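Local coordinates for protein molybdopterin adenylyltransferase (Helicobacter pylori, PDB 4XCW) that probably transfers the adenylyl group of ATP to molybdopterin, activating it for metal insertion in molybdenum cofactor biosynthesis, at residues 60-64 with 65-69. Sequence-based numbering, arbitrary orientation.
Sequences LIKMC and DEYQC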
# COMPACT_ATOMS: atom_id res chain seq x y z
N LEU B 60 17.49 6.80 -14.63
CA LEU B 60 16.05 6.98 -14.79
C LEU B 60 15.75 8.38 -15.31
O LEU B 60 14.94 8.56 -16.22
CB LEU B 60 15.33 6.75 -13.46
CG LEU B 60 15.25 5.31 -12.95
CD1 LEU B 60 14.67 5.29 -11.54
CD2 LEU B 60 14.41 4.47 -13.89
N ILE B 61 16.41 9.38 -14.73
CA ILE B 61 16.16 10.76 -15.12
C ILE B 61 16.56 10.98 -16.58
O ILE B 61 15.85 11.65 -17.33
CB ILE B 61 16.91 11.73 -14.18
CG1 ILE B 61 16.24 11.73 -12.81
CG2 ILE B 61 16.93 13.14 -14.77
CD1 ILE B 61 16.98 12.51 -11.75
N LYS B 62 17.67 10.37 -16.99
CA LYS B 62 18.14 10.52 -18.37
C LYS B 62 17.16 9.87 -19.34
O LYS B 62 16.85 10.43 -20.40
CB LYS B 62 19.54 9.91 -18.52
CG LYS B 62 20.10 9.95 -19.94
CD LYS B 62 21.58 9.59 -19.97
CE LYS B 62 21.85 8.26 -19.28
NZ LYS B 62 23.29 7.87 -19.32
N MET B 63 16.64 8.70 -18.99
CA MET B 63 15.70 8.00 -19.86
C MET B 63 14.41 8.79 -20.04
O MET B 63 13.89 8.92 -21.15
CB MET B 63 15.41 6.60 -19.33
CG MET B 63 16.59 5.63 -19.46
SD MET B 63 16.24 4.02 -18.68
CE MET B 63 17.74 3.12 -19.05
N CYS B 64 13.89 9.34 -18.94
CA CYS B 64 12.68 10.16 -18.99
C CYS B 64 12.92 11.50 -19.68
O CYS B 64 12.20 11.88 -20.61
CB CYS B 64 12.13 10.40 -17.59
SG CYS B 64 11.60 8.93 -16.73
N ASP B 65 13.93 12.23 -19.21
CA ASP B 65 14.13 13.62 -19.62
C ASP B 65 14.85 13.78 -20.96
O ASP B 65 14.43 14.58 -21.80
CB ASP B 65 14.91 14.39 -18.55
CG ASP B 65 14.16 14.50 -17.22
OD1 ASP B 65 13.11 13.84 -17.06
OD2 ASP B 65 14.64 15.25 -16.35
N GLU B 66 15.94 13.05 -21.15
CA GLU B 66 16.74 13.21 -22.36
C GLU B 66 16.25 12.32 -23.50
O GLU B 66 16.11 12.78 -24.63
CB GLU B 66 18.22 12.93 -22.08
CG GLU B 66 18.88 13.95 -21.18
CD GLU B 66 20.38 13.75 -21.10
OE1 GLU B 66 20.98 13.29 -22.09
OE2 GLU B 66 20.96 14.06 -20.03
N TYR B 67 16.00 11.05 -23.20
CA TYR B 67 15.57 10.09 -24.22
C TYR B 67 14.06 10.16 -24.46
O TYR B 67 13.56 9.54 -25.40
CB TYR B 67 15.95 8.66 -23.82
CG TYR B 67 17.43 8.42 -23.63
CD1 TYR B 67 18.38 9.24 -24.24
CD2 TYR B 67 17.89 7.35 -22.86
CE1 TYR B 67 19.74 9.01 -24.06
CE2 TYR B 67 19.24 7.12 -22.69
CZ TYR B 67 20.16 7.95 -23.28
OH TYR B 67 21.50 7.71 -23.10
N GLN B 68 13.36 10.92 -23.62
CA GLN B 68 11.92 11.11 -23.74
C GLN B 68 11.13 9.80 -23.78
O GLN B 68 10.19 9.65 -24.56
CB GLN B 68 11.59 11.92 -25.00
CG GLN B 68 12.13 13.34 -24.98
CD GLN B 68 11.51 14.20 -26.07
OE1 GLN B 68 10.97 15.27 -25.79
NE2 GLN B 68 11.58 13.74 -27.31
N CYS B 69 11.51 8.85 -22.93
CA CYS B 69 10.80 7.57 -22.87
C CYS B 69 9.40 7.75 -22.30
O CYS B 69 9.23 8.36 -21.25
CB CYS B 69 11.57 6.57 -22.02
SG CYS B 69 13.15 6.10 -22.74
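Lys62 and Met63 meet Tyr67, and Met63 also meets Cys69, in a local contact at the C-terminal end of helix 53-66, where the last turn widens to a pi-type turn before the chain leads into strand 71-75. The i to i+4 hydrogen bond from Asp65 N to Ile61 O (2.7 Å) is regular, but Lys62 O accepts hydrogen bonds from two amides, Glu66 N at 2.9 Å and, along a straighter i+5 path, Tyr67 N at 3.0 Å. The next carbonyl, Met63 O, accepts a hydrogen bond from Cys69 N, six residues on (3.0 Å); the positive phi of Gln68 (55°) turns the backbone for this closure. Lys62 runs beside Tyr67: its CG, anti to the backbone N (chi1 177°), sits over one ring face, 4.1 Å from the ring centroid in a CH-pi contact, while CD lies 3.7 Å from Tyr67 OH. Met63 CG packs against Tyr67 CD2 at 4.0 Å. On another side of the helix, the methyl CG2 of Ile61 lies alongside the Asp65 carboxylate. Salt bridges tie Lys62 to Glu47 and Asp65 to Arg126, and the Tyr67 ring stacks with His45. Met63 and Cys64 pack on Val72 of strand 71-75, Cys64 also touches Ile131 of strand 129-134, and Ile61 meets Val93 of helix 86-93.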